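Local coordinates for uncharacterized protein Atu2773 (Agrobacterium tumefaciens, PDB 2QV5), which is of unknown function but belongs to the divergent polysaccharide deacetylase family and so may act on a carbohydrate, at residues F61-N66 and Q85-P90. Numbering follows the deposited sequence.
Sequences FAASGN and QIPLEP
Ala62 pairs with Gln85 in a parallel bridge, their CA atoms 5.0 Å apart. Both hydrogen bonds of the pair involve Gln85: its N donates to Phe61 O at 2.8 Å, nearly straight at 165°. Its O receives Ala63 N in a weak, bent bond of 3.4 Å. The pairing frays here, where strand 58-62 gives way to a type I turn from Ala62 to Gly65, closed by Gly65 N donating to Ala62 O.

Ala62 and Gln85 project from the same face of the sheet. The Gln85 chain leaves with CG anti to the carbonyl carbon (chi1 -74°) and runs extended across strand 58-62, its CB lying 3.4 Å from Phe61 O. OE1 comes to 3.7 Å from Ala62 N without bonding there; instead it accepts the N-H of Gly38 in strand 30-39. Glutamine suits this bridging place, being long enough and ending in a carbonyl oxygen, and the small methyl of Ala62 fits beside it. Ala63 CB points toward strand 82-88. The next bond of this register would need Pro87 N as donor to Ala63 O; proline has no N-H, and its ring instead offers CD to the Ala63 methyl at 4.0 Å. Ser119 of helix 109-120 also touches this methyl. Phe61 turns from strand 82-88, its bulky apolar ring filling the layer between strand 58-62 and Leu68, Trp71 and Ala75 of the connecting helix 68-78.

Strand 58-62, helix 68-78 and strand 82-88 thus form a beta-alpha-beta crossover, its strands neighbours in a closed, barrel-like parallel ring, consistent with the distorted beta/alpha barrel of polysaccharide deacetylases.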
ATOM      1  N   PHE A  61       5.299  -0.612  -4.014  1.00  7.26           N
ATOM      2  CA  PHE A  61       6.192  -0.352  -5.146  1.00  9.53           C
ATOM      3  C   PHE A  61       5.747   0.920  -5.847  1.00 15.28           C
ATOM      4  O   PHE A  61       4.573   1.076  -6.158  1.00 18.53           O
ATOM      5  CB  PHE A  61       6.180  -1.537  -6.125  1.00  9.24           C
ATOM      6  CG  PHE A  61       7.099  -2.640  -5.721  1.00 18.69           C
ATOM      7  CD1 PHE A  61       6.929  -3.299  -4.506  1.00 16.22           C
ATOM      8  CD2 PHE A  61       8.157  -2.999  -6.531  1.00 21.86           C
ATOM      9  CE1 PHE A  61       7.788  -4.299  -4.101  1.00 13.28           C
ATOM     10  CE2 PHE A  61       9.016  -4.005  -6.137  1.00 22.07           C
ATOM     11  CZ  PHE A  61       8.826  -4.665  -4.917  1.00 19.82           C
ATOM     12  N   ALA A  62       6.686   1.832  -6.078  1.00 15.55           N
ATOM     13  CA  ALA A  62       6.365   3.098  -6.720  1.00 16.61           C
ATOM     14  C   ALA A  62       6.228   2.863  -8.209  1.00 18.26           C
ATOM     15  O   ALA A  62       7.121   2.292  -8.834  1.00 13.80           O
ATOM     16  CB  ALA A  62       7.440   4.100  -6.452  1.00 13.34           C
ATOM     17  N   ALA A  63       5.114   3.303  -8.784  1.00 19.18           N
ATOM     18  CA  ALA A  63       4.853   3.047 -10.209  1.00 23.01           C
ATOM     19  C   ALA A  63       5.893   3.742 -11.099  1.00 25.56           C
ATOM     20  O   ALA A  63       6.304   3.194 -12.110  1.00 21.29           O
ATOM     21  CB  ALA A  63       3.447   3.465 -10.581  1.00 19.21           C
ATOM     22  N   SER A  64       6.339   4.928 -10.681  1.00 27.56           N
ATOM     23  CA  SER A  64       7.392   5.680 -11.380  1.00 29.13           C
ATOM     24  C   SER A  64       8.825   5.222 -11.056  1.00 28.35           C
ATOM     25  O   SER A  64       9.789   5.870 -11.475  1.00 28.66           O
ATOM     26  CB  SER A  64       7.260   7.170 -11.059  1.00 29.87           C
ATOM     27  OG  SER A  64       7.385   7.392  -9.660  1.00 30.31           O
ATOM     28  N   GLY A  65       8.965   4.122 -10.316  1.00 23.07           N
ATOM     29  CA  GLY A  65      10.277   3.624  -9.896  1.00 19.89           C
ATOM     30  C   GLY A  65      11.070   2.940 -11.002  1.00 17.47           C
ATOM     31  O   GLY A  65      10.575   2.771 -12.118  1.00 21.32           O
ATOM     32  N   ASN A  66      12.305   2.551 -10.691  1.00 15.34           N
ATOM     33  CA  ASN A  66      13.185   1.869 -11.653  1.00 13.40           C
ATOM     34  C   ASN A  66      13.578   0.496 -11.109  1.00 13.41           C
ATOM     35  O   ASN A  66      13.505   0.284  -9.896  1.00 13.07           O
ATOM     36  CB  ASN A  66      14.443   2.716 -11.913  1.00 13.92           C
ATOM     37  CG  ASN A  66      14.117   4.100 -12.454  1.00 23.60           C
ATOM     38  OD1 ASN A  66      13.520   4.231 -13.517  1.00 24.42           O
ATOM     39  ND2 ASN A  66      14.512   5.142 -11.720  1.00 18.00           N
ATOM     40  N   GLN A  85       1.850   1.321  -5.719  1.00 11.08           N
ATOM     41  CA  GLN A  85       1.511   2.719  -5.396  1.00 15.71           C
ATOM     42  C   GLN A  85       1.181   3.523  -6.647  1.00 15.41           C
ATOM     43  O   GLN A  85       2.017   3.659  -7.542  1.00 19.57           O
ATOM     44  CB  GLN A  85       2.637   3.419  -4.653  1.00 15.07           C
ATOM     45  CG  GLN A  85       2.802   3.005  -3.230  1.00 21.36           C
ATOM     46  CD  GLN A  85       4.075   3.554  -2.607  1.00 29.83           C
ATOM     47  OE1 GLN A  85       5.178   3.159  -2.977  1.00 32.07           O
ATOM     48  NE2 GLN A  85       3.923   4.459  -1.648  1.00 34.54           N
ATOM     49  N   ILE A  86      -0.022   4.081  -6.682  1.00 13.83           N
ATOM     50  CA  ILE A  86      -0.507   4.838  -7.825  1.00 16.50           C
ATOM     51  C   ILE A  86      -0.415   6.339  -7.559  1.00 19.55           C
ATOM     52  O   ILE A  86      -1.009   6.828  -6.600  1.00 20.32           O
ATOM     53  CB  ILE A  86      -1.971   4.450  -8.145  1.00 20.48           C
ATOM     54  CG1 ILE A  86      -2.074   2.948  -8.420  1.00 17.47           C
ATOM     55  CG2 ILE A  86      -2.508   5.251  -9.333  1.00 20.15           C
ATOM     56  CD1 ILE A  86      -1.300   2.517  -9.642  1.00 16.30           C
ATOM     57  N   PRO A  87       0.329   7.076  -8.408  1.00 25.65           N
ATOM     58  CA  PRO A  87       0.430   8.534  -8.244  1.00 24.37           C
ATOM     59  C   PRO A  87      -0.909   9.249  -8.495  1.00 19.07           C
ATOM     60  O   PRO A  87      -1.506   9.084  -9.555  1.00 20.54           O
ATOM     61  CB  PRO A  87       1.480   8.938  -9.293  1.00 23.70           C
ATOM     62  CG  PRO A  87       1.478   7.856 -10.294  1.00 25.93           C
ATOM     63  CD  PRO A  87       1.113   6.592  -9.558  1.00 27.65           C
ATOM     64  N   LEU A  88      -1.375  10.012  -7.505  1.00 23.19           N
ATOM     65  CA  LEU A  88      -2.643  10.746  -7.591  1.00 21.69           C
ATOM     66  C   LEU A  88      -2.431  12.234  -7.310  1.00 25.75           C
ATOM     67  O   LEU A  88      -1.495  12.596  -6.602  1.00 21.54           O
ATOM     68  CB  LEU A  88      -3.674  10.179  -6.615  1.00 22.81           C
ATOM     69  CG  LEU A  88      -4.093   8.704  -6.637  1.00 19.13           C
ATOM     70  CD1 LEU A  88      -5.131   8.506  -5.546  1.00 20.17           C
ATOM     71  CD2 LEU A  88      -4.673   8.292  -7.975  1.00 20.32           C
ATOM     72  N   GLU A  89      -3.303  13.086  -7.855  1.00 26.18           N
ATOM     73  CA  GLU A  89      -3.084  14.545  -7.826  1.00 28.15           C
ATOM     74  C   GLU A  89      -3.081  15.123  -6.414  1.00 28.50           C
ATOM     75  O   GLU A  89      -4.084  15.023  -5.706  1.00 29.02           O
ATOM     76  CB  GLU A  89      -4.116  15.284  -8.677  1.00 27.76           C
ATOM     77  CG  GLU A  89      -3.755  16.744  -8.957  1.00 33.55           C
ATOM     78  CD  GLU A  89      -4.916  17.546  -9.517  1.00 38.52           C
ATOM     79  OE1 GLU A  89      -5.802  16.948 -10.163  1.00 32.55           O
ATOM     80  OE2 GLU A  89      -4.944  18.779  -9.313  1.00 44.81           O
ATOM     81  N   PRO A  90      -1.948  15.722  -6.005  1.00 30.71           N
ATOM     82  CA  PRO A  90      -1.865  16.381  -4.704  1.00 35.26           C
ATOM     83  C   PRO A  90      -2.430  17.807  -4.772  1.00 39.33           C
ATOM     84  O   PRO A  90      -2.793  18.276  -5.859  1.00 40.24           O
ATOM     85  CB  PRO A  90      -0.366  16.403  -4.428  1.00 36.54           C
ATOM     86  CG  PRO A  90       0.264  16.483  -5.792  1.00 36.06           C
ATOM     87  CD  PRO A  90      -0.684  15.819  -6.760  1.00 31.63           C
TER